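Local coordinates for protein terminal oxygenase component of carbazole (Janthinobacterium sp., PDB 7BUG) that catalyses, as the Rieske-type terminal oxygenase of a multicomponent system, the angular dioxygenation of carbazole at C-9a and C-1, which leads to 2'-aminobiphenyl-2,3-diol, at residues G14-Y18 against W365-S370; Y30-F34 against Y296-L300; M158-G162 against Y313-F317. All coordinates share one frame. Residues are numbered along the deposited sequence.

Contact 1 (G14-Y18 against W365-S370)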
ATOM      1  N   GLY A  14     -12.445 -20.427  22.814  1.00 20.36           N
ATOM      2  CA  GLY A  14     -12.268 -19.895  24.178  1.00 19.48           C
ATOM      3  C   GLY A  14     -12.605 -18.402  24.295  1.00 19.82           C
ATOM      4  O   GLY A  14     -12.881 -17.947  25.448  1.00 19.56           O
ATOM      5  N   TRP A  15     -12.547 -17.645  23.184  1.00 17.72           N
ATOM      6  CA  TRP A  15     -12.518 -16.159  23.222  1.00 16.32           C
ATOM      7  C   TRP A  15     -12.729 -15.578  21.818  1.00 15.95           C
ATOM      8  O   TRP A  15     -12.042 -14.590  21.412  1.00 14.90           O
ATOM      9  CB  TRP A  15     -11.232 -15.685  23.908  1.00 16.34           C
ATOM     10  CG  TRP A  15      -9.992 -16.333  23.384  1.00 17.23           C
ATOM     11  CD1 TRP A  15      -9.300 -16.006  22.258  1.00 17.97           C
ATOM     12  CD2 TRP A  15      -9.199 -17.329  24.049  1.00 21.08           C
ATOM     13  NE1 TRP A  15      -8.174 -16.771  22.131  1.00 22.08           N
ATOM     14  CE2 TRP A  15      -8.087 -17.600  23.214  1.00 22.48           C
ATOM     15  CE3 TRP A  15      -9.312 -18.014  25.255  1.00 20.97           C
ATOM     16  CZ2 TRP A  15      -7.104 -18.528  23.536  1.00 24.94           C
ATOM     17  CZ3 TRP A  15      -8.361 -18.962  25.547  1.00 24.05           C
ATOM     18  CH2 TRP A  15      -7.260 -19.190  24.726  1.00 23.93           C
ATOM     19  N   ALA A  16     -13.682 -16.103  21.065  1.00 16.66           N
ATOM     20  CA  ALA A  16     -13.903 -15.733  19.658  1.00 14.68           C
ATOM     21  C   ALA A  16     -14.361 -14.276  19.545  1.00 15.22           C
ATOM     22  O   ALA A  16     -13.903 -13.591  18.631  1.00 15.55           O
ATOM     23  CB  ALA A  16     -14.899 -16.648  18.992  1.00 16.43           C
ATOM     24  N   PRO A  17     -15.222 -13.731  20.433  1.00 15.04           N
ATOM     25  CA  PRO A  17     -15.649 -12.329  20.285  1.00 15.05           C
ATOM     26  C   PRO A  17     -14.453 -11.370  20.412  1.00 13.59           C
ATOM     27  O   PRO A  17     -14.379 -10.410  19.677  1.00 13.84           O
ATOM     28  CB  PRO A  17     -16.660 -12.121  21.410  1.00 16.06           C
ATOM     29  CG  PRO A  17     -17.223 -13.546  21.632  1.00 17.09           C
ATOM     30  CD  PRO A  17     -15.989 -14.422  21.494  1.00 16.26           C
ATOM     31  N   TYR A  18     -13.545 -11.695  21.299  1.00 12.76           N
ATOM     32  CA  TYR A  18     -12.295 -10.880  21.485  1.00 13.22           C
ATOM     33  C   TYR A  18     -11.478 -10.889  20.203  1.00 14.86           C
ATOM     34  O   TYR A  18     -10.963  -9.830  19.809  1.00 14.80           O
ATOM     35  CB  TYR A  18     -11.496 -11.441  22.637  1.00 13.15           C
ATOM     36  CG  TYR A  18     -10.183 -10.742  22.869  1.00 13.91           C
ATOM     37  CD1 TYR A  18     -10.126  -9.504  23.452  1.00 13.52           C
ATOM     38  CD2 TYR A  18      -9.013 -11.329  22.464  1.00 14.48           C
ATOM     39  CE1 TYR A  18      -8.892  -8.897  23.694  1.00 14.07           C
ATOM     40  CE2 TYR A  18      -7.786 -10.755  22.702  1.00 13.64           C
ATOM     41  CZ  TYR A  18      -7.716  -9.547  23.342  1.00 13.65           C
ATOM     42  OH  TYR A  18      -6.522  -8.980  23.706  1.00 12.69           O
ATOM     43  N   TRP A 365      -8.175 -12.445  30.660  1.00 14.08           N
ATOM     44  CA  TRP A 365      -8.602 -11.167  30.050  1.00 14.20           C
ATOM     45  C   TRP A 365      -9.392 -11.431  28.765  1.00 14.03           C
ATOM     46  O   TRP A 365     -10.432 -10.782  28.542  1.00 14.57           O
ATOM     47  CB  TRP A 365      -7.391 -10.240  29.801  1.00 14.72           C
ATOM     48  CG  TRP A 365      -7.577  -9.334  28.624  1.00 13.31           C
ATOM     49  CD1 TRP A 365      -6.940  -9.441  27.432  1.00 13.03           C
ATOM     50  CD2 TRP A 365      -8.437  -8.185  28.504  1.00 13.19           C
ATOM     51  NE1 TRP A 365      -7.368  -8.503  26.565  1.00 12.46           N
ATOM     52  CE2 TRP A 365      -8.275  -7.710  27.192  1.00 12.49           C
ATOM     53  CE3 TRP A 365      -9.324  -7.525  29.367  1.00 13.74           C
ATOM     54  CZ2 TRP A 365      -8.910  -6.580  26.712  1.00 13.74           C
ATOM     55  CZ3 TRP A 365      -9.949  -6.397  28.891  1.00 13.32           C
ATOM     56  CH2 TRP A 365      -9.755  -5.955  27.595  1.00 13.29           C
ATOM     57  N   ARG A 366      -8.914 -12.324  27.902  1.00 13.16           N
ATOM     58  CA  ARG A 366      -9.537 -12.566  26.586  1.00 13.52           C
ATOM     59  C   ARG A 366     -10.965 -13.078  26.810  1.00 12.99           C
ATOM     60  O   ARG A 366     -11.901 -12.687  26.079  1.00 14.02           O
ATOM     61  CB  ARG A 366      -8.734 -13.517  25.719  1.00 14.33           C
ATOM     62  CG  ARG A 366      -7.344 -13.010  25.352  1.00 12.95           C
ATOM     63  CD  ARG A 366      -6.730 -14.086  24.450  1.00 14.66           C
ATOM     64  NE  ARG A 366      -5.429 -13.659  23.945  1.00 13.76           N
ATOM     65  CZ  ARG A 366      -4.577 -14.499  23.359  1.00 14.71           C
ATOM     66  NH1 ARG A 366      -4.930 -15.767  23.163  1.00 15.48           N
ATOM     67  NH2 ARG A 366      -3.442 -14.012  22.888  1.00 14.55           N
ATOM     68  N   LYS A 367     -11.116 -13.923  27.828  1.00 14.19           N
ATOM     69  CA  LYS A 367     -12.450 -14.477  28.176  1.00 16.32           C
ATOM     70  C   LYS A 367     -13.326 -13.393  28.790  1.00 14.28           C
ATOM     71  O   LYS A 367     -14.511 -13.312  28.430  1.00 15.58           O
ATOM     72  CB  LYS A 367     -12.227 -15.640  29.135  1.00 18.96           C
ATOM     73  CG  LYS A 367     -11.577 -16.843  28.482  1.00 25.98           C
ATOM     74  CD  LYS A 367     -11.737 -18.119  29.317  1.00 29.89           C
ATOM     75  CE  LYS A 367     -10.474 -18.596  29.982  1.00 37.27           C
ATOM     76  NZ  LYS A 367      -9.900 -19.756  29.254  1.00 40.98           N
ATOM     77  N   LEU A 368     -12.786 -12.636  29.719  1.00 14.32           N
ATOM     78  CA  LEU A 368     -13.557 -11.535  30.360  1.00 14.73           C
ATOM     79  C   LEU A 368     -14.035 -10.588  29.255  1.00 15.16           C
ATOM     80  O   LEU A 368     -15.226 -10.191  29.213  1.00 14.73           O
ATOM     81  CB  LEU A 368     -12.667 -10.799  31.352  1.00 15.74           C
ATOM     82  CG  LEU A 368     -13.417  -9.607  31.920  1.00 17.71           C
ATOM     83  CD1 LEU A 368     -13.905  -9.900  33.312  1.00 18.41           C
ATOM     84  CD2 LEU A 368     -12.611  -8.343  31.857  1.00 18.81           C
ATOM     85  N   ALA A 369     -13.149 -10.205  28.334  1.00 14.33           N
ATOM     86  CA  ALA A 369     -13.495  -9.232  27.285  1.00 13.80           C
ATOM     87  C   ALA A 369     -14.560  -9.845  26.395  1.00 14.60           C
ATOM     88  O   ALA A 369     -15.450  -9.114  25.936  1.00 14.74           O
ATOM     89  CB  ALA A 369     -12.260  -8.877  26.474  1.00 13.94           C
ATOM     90  N   SER A 370     -14.426 -11.132  26.066  1.00 14.92           N
ATOM     91  CA  SER A 370     -15.381 -11.827  25.169  1.00 14.69           C
ATOM     92  C   SER A 370     -16.770 -11.829  25.809  1.00 15.08           C
ATOM     93  O   SER A 370     -17.737 -11.623  25.047  1.00 15.99           O
ATOM     94  CB  SER A 370     -14.928 -13.216  24.885  1.00 15.14           C
ATOM     95  OG  SER A 370     -13.750 -13.276  24.088  1.00 16.01           O
TER
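The N-terminal arm of the subunit packs here, through the start of the short helix 16-20, on helix 360-372 near the C-terminal end of the catalytic domain, a helix-on-helix contact between the two ends of the chain that buries 480 Å². At G14 the carbonyl O rests 3.5 Å from CG of K367. W15, the N-cap residue of the short helix, lays its indole against R366: CD of R366 stands 3.8 Å from the centroid of the five-membered ring, almost on the ring normal, in a CH-pi contact, and NH1 of R366 lies 3.5 Å from CZ2 of W15, with that carbon near the guanidinium plane. The guanidinium also forms salt bridges with E176 and E353. P17 brings CD within 3.6 Å of OG of S370. Y18 fits as a knob among W365, R366, A369 and S370, with CB of R366 over its ring face and CD1 3.8 Å from CB of A369. Its hydroxyl also hydrogen-bonds E176 of helix 171-179, tying a third helix into the contact. Two hydrogen bonds fix Y18 at its ends: NE1 of W365 donates to its OH at 3.0 Å, and its backbone N donates to OG of S370 at 3.2 Å, the same OG that donates to the carbonyl O of R366 at 2.8 Å.

Contact 2 (Y30-F34 against Y296-L300)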
ATOM      1  N   TYR A  30     -13.953   5.951  26.233  1.00 11.58           N
ATOM      2  CA  TYR A  30     -12.505   5.930  25.940  1.00 10.61           C
ATOM      3  C   TYR A  30     -11.887   7.314  26.111  1.00  9.80           C
ATOM      4  O   TYR A  30     -12.431   8.284  25.606  1.00 11.46           O
ATOM      5  CB  TYR A  30     -12.265   5.523  24.481  1.00 10.51           C
ATOM      6  CG  TYR A  30     -12.649   4.099  24.202  1.00 10.98           C
ATOM      7  CD1 TYR A  30     -11.782   3.064  24.468  1.00 10.17           C
ATOM      8  CD2 TYR A  30     -13.887   3.783  23.708  1.00 10.12           C
ATOM      9  CE1 TYR A  30     -12.119   1.745  24.184  1.00 11.26           C
ATOM     10  CE2 TYR A  30     -14.269   2.479  23.471  1.00 10.25           C
ATOM     11  CZ  TYR A  30     -13.374   1.448  23.689  1.00 10.74           C
ATOM     12  OH  TYR A  30     -13.795   0.179  23.429  1.00 11.80           O
ATOM     13  N   PRO A  31     -10.697   7.392  26.697  1.00  9.84           N
ATOM     14  CA  PRO A  31      -9.947   8.643  26.726  1.00 10.25           C
ATOM     15  C   PRO A  31      -9.248   8.905  25.402  1.00 10.73           C
ATOM     16  O   PRO A  31      -8.776   7.959  24.792  1.00 13.42           O
ATOM     17  CB  PRO A  31      -8.970   8.461  27.872  1.00 10.46           C
ATOM     18  CG  PRO A  31      -8.643   7.022  27.816  1.00 11.19           C
ATOM     19  CD  PRO A  31      -9.944   6.334  27.404  1.00 10.67           C
ATOM     20  N   VAL A  32      -9.234  10.160  24.959  1.00 11.40           N
ATOM     21  CA  VAL A  32      -8.638  10.453  23.622  1.00 12.09           C
ATOM     22  C   VAL A  32      -7.649  11.608  23.685  1.00 14.43           C
ATOM     23  O   VAL A  32      -6.862  11.721  22.745  1.00 13.22           O
ATOM     24  CB  VAL A  32      -9.744  10.745  22.610  1.00 13.30           C
ATOM     25  CG1 VAL A  32     -10.592   9.485  22.375  1.00 14.38           C
ATOM     26  CG2 VAL A  32     -10.607  11.894  23.012  1.00 13.27           C
ATOM     27  N   MET A  33      -7.715  12.442  24.707  1.00 13.36           N
ATOM     28  CA  MET A  33      -6.800  13.609  24.813  1.00 14.56           C
ATOM     29  C   MET A  33      -6.945  14.181  26.215  1.00 14.56           C
ATOM     30  O   MET A  33      -7.781  13.700  26.977  1.00 13.61           O
ATOM     31  CB  MET A  33      -7.122  14.689  23.786  1.00 15.95           C
ATOM     32  CG  MET A  33      -8.402  15.384  24.016  1.00 17.00           C
ATOM     33  SD  MET A  33      -8.740  16.594  22.679  1.00 24.15           S
ATOM     34  CE  MET A  33      -9.189  15.487  21.362  1.00 25.48           C
ATOM     35  N   PHE A  34      -6.072  15.115  26.557  1.00 14.88           N
ATOM     36  CA  PHE A  34      -6.129  15.817  27.866  1.00 15.22           C
ATOM     37  C   PHE A  34      -6.936  17.097  27.712  1.00 14.10           C
ATOM     38  O   PHE A  34      -7.016  17.688  26.657  1.00 15.09           O
ATOM     39  CB  PHE A  34      -4.725  16.055  28.414  1.00 16.19           C
ATOM     40  CG  PHE A  34      -4.004  14.775  28.735  1.00 17.41           C
ATOM     41  CD1 PHE A  34      -4.326  14.045  29.865  1.00 22.03           C
ATOM     42  CD2 PHE A  34      -3.075  14.262  27.852  1.00 19.90           C
ATOM     43  CE1 PHE A  34      -3.670  12.846  30.157  1.00 22.14           C
ATOM     44  CE2 PHE A  34      -2.419  13.078  28.154  1.00 19.18           C
ATOM     45  CZ  PHE A  34      -2.753  12.346  29.261  1.00 20.52           C
ATOM     46  N   TYR A 296      -1.884   5.241  23.078  1.00 11.26           N
ATOM     47  CA  TYR A 296      -1.285   4.739  24.328  1.00 12.56           C
ATOM     48  C   TYR A 296      -1.412   5.882  25.316  1.00 12.22           C
ATOM     49  O   TYR A 296      -0.621   6.886  25.295  1.00 12.78           O
ATOM     50  CB  TYR A 296       0.143   4.264  24.065  1.00 12.68           C
ATOM     51  CG  TYR A 296       0.852   3.802  25.304  1.00 13.44           C
ATOM     52  CD1 TYR A 296       0.232   3.075  26.304  1.00 13.05           C
ATOM     53  CD2 TYR A 296       2.231   3.985  25.433  1.00 14.09           C
ATOM     54  CE1 TYR A 296       0.908   2.623  27.420  1.00 12.91           C
ATOM     55  CE2 TYR A 296       2.927   3.485  26.514  1.00 15.10           C
ATOM     56  CZ  TYR A 296       2.278   2.830  27.543  1.00 14.93           C
ATOM     57  OH  TYR A 296       2.921   2.376  28.689  1.00 15.44           O
ATOM     58  N   PHE A 297      -2.489   5.826  26.089  1.00 11.39           N
ATOM     59  CA  PHE A 297      -2.932   6.943  26.924  1.00 12.43           C
ATOM     60  C   PHE A 297      -2.495   6.628  28.350  1.00 12.96           C
ATOM     61  O   PHE A 297      -3.098   5.782  29.032  1.00 11.50           O
ATOM     62  CB  PHE A 297      -4.441   7.166  26.760  1.00 11.75           C
ATOM     63  CG  PHE A 297      -4.956   8.426  27.417  1.00 12.75           C
ATOM     64  CD1 PHE A 297      -5.291   8.491  28.750  1.00 13.48           C
ATOM     65  CD2 PHE A 297      -5.194   9.531  26.648  1.00 12.18           C
ATOM     66  CE1 PHE A 297      -5.788   9.664  29.296  1.00 12.71           C
ATOM     67  CE2 PHE A 297      -5.685  10.724  27.174  1.00 12.86           C
ATOM     68  CZ  PHE A 297      -5.993  10.770  28.511  1.00 12.87           C
ATOM     69  N   GLN A 298      -1.354   7.206  28.746  1.00 12.16           N
ATOM     70  CA  GLN A 298      -0.648   6.788  29.969  1.00 13.65           C
ATOM     71  C   GLN A 298      -0.954   7.833  31.062  1.00 13.40           C
ATOM     72  O   GLN A 298      -0.885   9.064  30.731  1.00 14.96           O
ATOM     73  CB  GLN A 298       0.866   6.847  29.755  1.00 13.82           C
ATOM     74  CG  GLN A 298       1.473   5.757  28.913  1.00 13.99           C
ATOM     75  CD  GLN A 298       2.935   6.114  28.667  1.00 15.02           C
ATOM     76  OE1 GLN A 298       3.241   7.184  28.146  1.00 17.79           O
ATOM     77  NE2 GLN A 298       3.823   5.257  29.137  1.00 14.39           N
ATOM     78  N   THR A 299      -1.300   7.400  32.270  1.00 14.08           N
ATOM     79  CA  THR A 299      -1.515   8.309  33.416  1.00 15.54           C
ATOM     80  C   THR A 299      -0.831   7.748  34.658  1.00 15.66           C
ATOM     81  O   THR A 299      -0.695   6.544  34.785  1.00 15.72           O
ATOM     82  CB  THR A 299      -2.998   8.565  33.740  1.00 16.39           C
ATOM     83  OG1 THR A 299      -3.562   7.396  34.319  1.00 17.73           O
ATOM     84  CG2 THR A 299      -3.806   8.987  32.524  1.00 17.65           C
ATOM     85  N   LEU A 300      -0.328   8.662  35.497  1.00 14.85           N
ATOM     86  CA  LEU A 300       0.130   8.324  36.852  1.00 15.04           C
ATOM     87  C   LEU A 300      -0.754   9.102  37.817  1.00 15.98           C
ATOM     88  O   LEU A 300      -1.017  10.307  37.582  1.00 16.38           O
ATOM     89  CB  LEU A 300       1.596   8.728  37.056  1.00 16.63           C
ATOM     90  CG  LEU A 300       2.595   8.032  36.129  1.00 17.94           C
ATOM     91  CD1 LEU A 300       4.011   8.549  36.428  1.00 18.93           C
ATOM     92  CD2 LEU A 300       2.542   6.537  36.311  1.00 16.79           C
TER
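F297 is held between P31 and F34, which cover opposite faces of its ring. On one face CB of P31 lies 3.7 Å from the ring centroid and only 10° off the normal, a CH-pi contact; on the other the ring of F34 forms an offset stack, with centroids 4.6 Å apart, planes inclined by 24° and CE1 of F34 3.5 Å from CZ of F297. The two covering residues can embrace one ring because the chain turns a corner at M33, between them. Its backbone passes close to the F297 ring, N of M33 being 3.6 Å from CE2 of F297, while the side chains of V32 and M33 set off away from the contact towards L46 on strand 44-48. F34 also brings CZ to 4.1 Å from the carbonyl O of Q298, with that oxygen near the plane of the ring.

Strand 28-32 is an edge of the antiparallel sheet of the Rieske domain, and strand 293-303 belongs to the antiparallel sheet of the catalytic domain, so this is an interface between the two domains of one subunit. F297 reaches across it. On the strand's other face Q298, whose amide NE2 is hydrogen-bonded to the carbonyl O of L326, has its side chain about 7 Å from that of the iron ligand D333. No hydrogen bond joins the two segments; each strand pairs within its own sheet, Y30 with I135 and F297 with W285. The junction therefore relies on ring stacking, CH-pi contact and the burial of apolar surface.

Contact 3 (M158-G162 against Y313-F317)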
ATOM      1  N   MET A 158      -7.316  11.857  44.073  1.00 22.98           N
ATOM      2  CA  MET A 158      -6.342  11.294  43.102  1.00 21.49           C
ATOM      3  C   MET A 158      -6.007  12.335  42.030  1.00 22.72           C
ATOM      4  O   MET A 158      -6.916  12.839  41.342  1.00 25.02           O
ATOM      5  CB  MET A 158      -6.920  10.031  42.467  1.00 22.91           C
ATOM      6  CG  MET A 158      -5.914   9.329  41.567  1.00 22.92           C
ATOM      7  SD  MET A 158      -4.605   8.507  42.489  1.00 25.93           S
ATOM      8  CE  MET A 158      -5.482   7.238  43.399  1.00 29.99           C
ATOM      9  N   GLU A 159      -4.745  12.771  41.981  1.00 19.44           N
ATOM     10  CA  GLU A 159      -4.244  13.705  40.952  0.50 18.59           C
ATOM     11  C   GLU A 159      -3.670  12.861  39.813  1.00 17.63           C
ATOM     12  O   GLU A 159      -2.851  11.927  40.082  1.00 18.62           O
ATOM     13  CB  GLU A 159      -3.234  14.703  41.517  0.50 20.14           C
ATOM     14  CG  GLU A 159      -3.891  15.713  42.443  0.50 21.73           C
ATOM     15  CD  GLU A 159      -5.044  16.497  41.826  0.50 23.76           C
ATOM     16  OE1 GLU A 159      -4.903  16.987  40.677  0.50 22.90           O
ATOM     17  OE2 GLU A 159      -6.081  16.661  42.531  0.50 27.81           O
ATOM     18  N   ILE A 160      -4.162  13.154  38.630  1.00 17.45           N
ATOM     19  CA  ILE A 160      -3.785  12.412  37.407  1.00 18.31           C
ATOM     20  C   ILE A 160      -2.948  13.316  36.518  1.00 15.74           C
ATOM     21  O   ILE A 160      -3.342  14.448  36.222  1.00 16.91           O
ATOM     22  CB  ILE A 160      -5.048  11.917  36.707  1.00 17.48           C
ATOM     23  CG1 ILE A 160      -5.801  10.852  37.519  1.00 17.64           C
ATOM     24  CG2 ILE A 160      -4.697  11.448  35.309  1.00 17.79           C
ATOM     25  CD1 ILE A 160      -5.033   9.595  37.859  1.00 20.18           C
ATOM     26  N   LEU A 161      -1.833  12.774  36.049  1.00 16.80           N
ATOM     27  CA  LEU A 161      -0.967  13.458  35.087  1.00 16.38           C
ATOM     28  C   LEU A 161      -0.603  12.415  34.028  1.00 16.05           C
ATOM     29  O   LEU A 161      -0.469  11.249  34.384  1.00 17.81           O
ATOM     30  CB  LEU A 161       0.255  14.003  35.818  1.00 19.47           C
ATOM     31  CG  LEU A 161      -0.032  15.157  36.782  1.00 20.13           C
ATOM     32  CD1 LEU A 161       1.193  15.402  37.672  1.00 23.61           C
ATOM     33  CD2 LEU A 161      -0.395  16.381  35.997  1.00 21.18           C
ATOM     34  N   GLY A 162      -0.370  12.836  32.797  1.00 16.93           N
ATOM     35  CA  GLY A 162      -0.125  11.786  31.801  1.00 17.52           C
ATOM     36  C   GLY A 162       0.562  12.222  30.545  1.00 17.85           C
ATOM     37  O   GLY A 162       1.020  13.383  30.382  1.00 19.88           O
ATOM     38  N   TYR A 313       3.765  17.198  43.279  1.00 24.10           N
ATOM     39  CA  TYR A 313       3.573  16.033  42.374  1.00 25.22           C
ATOM     40  C   TYR A 313       3.832  16.476  40.922  1.00 22.95           C
ATOM     41  O   TYR A 313       4.583  15.770  40.201  1.00 24.85           O
ATOM     42  CB  TYR A 313       2.188  15.438  42.620  1.00 23.91           C
ATOM     43  CG  TYR A 313       1.854  14.328  41.665  1.00 21.20           C
ATOM     44  CD1 TYR A 313       2.742  13.284  41.500  1.00 22.08           C
ATOM     45  CD2 TYR A 313       0.630  14.286  41.008  1.00 21.40           C
ATOM     46  CE1 TYR A 313       2.464  12.250  40.628  1.00 23.15           C
ATOM     47  CE2 TYR A 313       0.338  13.254  40.134  1.00 20.47           C
ATOM     48  CZ  TYR A 313       1.244  12.221  39.985  1.00 21.58           C
ATOM     49  OH  TYR A 313       0.985  11.164  39.158  1.00 24.79           O
ATOM     50  N   GLU A 314       3.260  17.580  40.455  1.00 23.78           N
ATOM     51  CA  GLU A 314       3.459  18.079  39.068  1.00 27.35           C
ATOM     52  C   GLU A 314       4.952  18.260  38.778  1.00 30.83           C
ATOM     53  O   GLU A 314       5.391  17.961  37.660  1.00 26.23           O
ATOM     54  CB  GLU A 314       2.729  19.393  38.814  1.00 30.25           C
ATOM     55  CG  GLU A 314       1.213  19.267  38.896  1.00 35.09           C
ATOM     56  CD  GLU A 314       0.413  20.546  38.652  1.00 39.89           C
ATOM     57  OE1 GLU A 314       0.981  21.665  38.739  1.00 42.82           O
ATOM     58  OE2 GLU A 314      -0.785  20.418  38.389  1.00 42.72           O
ATOM     59  N   GLN A 315       5.705  18.765  39.752  1.00 31.19           N
ATOM     60  CA  GLN A 315       7.143  19.052  39.564  1.00 31.69           C
ATOM     61  C   GLN A 315       7.902  17.725  39.470  1.00 24.67           C
ATOM     62  O   GLN A 315       8.728  17.624  38.557  1.00 24.99           O
ATOM     63  CB  GLN A 315       7.617  20.004  40.666  1.00 33.06           C
ATOM     64  CG  GLN A 315       7.187  21.431  40.345  1.00 40.69           C
ATOM     65  CD  GLN A 315       7.114  22.321  41.563  1.00 53.91           C
ATOM     66  OE1 GLN A 315       7.723  22.041  42.599  1.00 54.27           O
ATOM     67  NE2 GLN A 315       6.351  23.401  41.446  1.00 52.90           N
ATOM     68  N   GLU A 316       7.590  16.747  40.321  1.00 26.69           N
ATOM     69  CA  GLU A 316       8.253  15.417  40.269  1.00 25.48           C
ATOM     70  C   GLU A 316       7.841  14.715  38.964  1.00 26.57           C
ATOM     71  O   GLU A 316       8.666  13.966  38.394  1.00 22.88           O
ATOM     72  CB  GLU A 316       7.891  14.498  41.437  1.00 30.63           C
ATOM     73  CG  GLU A 316       8.392  14.905  42.810  1.00 38.30           C
ATOM     74  CD  GLU A 316       8.070  13.892  43.900  1.00 39.11           C
ATOM     75  OE1 GLU A 316       7.972  12.671  43.593  1.00 41.39           O
ATOM     76  OE2 GLU A 316       7.900  14.317  45.056  1.00 44.91           O
ATOM     77  N   PHE A 317       6.566  14.820  38.558  1.00 23.85           N
ATOM     78  CA  PHE A 317       6.127  14.190  37.276  1.00 22.80           C
ATOM     79  C   PHE A 317       7.005  14.698  36.122  1.00 23.83           C
ATOM     80  O   PHE A 317       7.553  13.855  35.330  1.00 24.32           O
ATOM     81  CB  PHE A 317       4.635  14.404  37.026  1.00 22.53           C
ATOM     82  CG  PHE A 317       4.133  13.826  35.719  1.00 21.33           C
ATOM     83  CD1 PHE A 317       3.743  12.505  35.628  1.00 20.66           C
ATOM     84  CD2 PHE A 317       4.019  14.617  34.608  1.00 21.45           C
ATOM     85  CE1 PHE A 317       3.242  12.009  34.433  1.00 19.99           C
ATOM     86  CE2 PHE A 317       3.535  14.132  33.407  1.00 21.75           C
ATOM     87  CZ  PHE A 317       3.113  12.824  33.341  1.00 20.66           C
TER
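Apolar packing dominates where helix 307-327 lies against strand 158-167, at the border of the antiparallel sheet of the Bet v 1-like catalytic domain. The segments run nearly along one another, with axes 9.9 Å apart at an angle of 24°, and L161 fills the space between them: its CD1 approaches CE2 of Y313 at 3.4 Å, CB of F317 at 3.6 Å and CA of E314 at 3.8 Å. Two CH-pi contacts add to this. CB of L161 stands 3.7 Å from the centroid of the F317 ring, nearly on its normal, and CD1 of L161 lies over the face of Y313, 3.8 Å from its centroid and 30° off the normal. Y313 and F317, one helical turn apart, thus both turn a ring face to the same leucine.

Backbone atoms of the strand meet the rings as well: O of E159 is 3.5 Å from CE2 of Y313, and N of G162 is 3.5 Å from CZ of F317. Polar groups find their partners beyond the segments, the hydroxyl of Y313 at the carbonyl O of L300 and the carboxylate of E314 at R310. With no hydrogen bond between the two segments, the helix is held to this strand by close packing, and the tyrosine hydroxyl bonds to the neighbouring strand instead.

How the contacts relate
Contact 2 is the buried core of the set, whereas contacts 1 and 3 are only partly buried and lie on opposite sides of the chain's centre. Contacts 2 and 3 touch and share a sheet: strands 293-303 and 158-167 are neighbours, with L300 N 2.8 Å from L161 O, and F34 CZ packs 3.6 Å from G162 C. Strand 293-303 thus meets the Rieske domain in contact 2 and leads along the chain into the helix of contact 3. Both lack hydrogen bonds between their paired segments. Contact 1, 24 Å from contact 2 between centres, adds directed hydrogen bonds to its ring packing, and its chain closure encloses the other two.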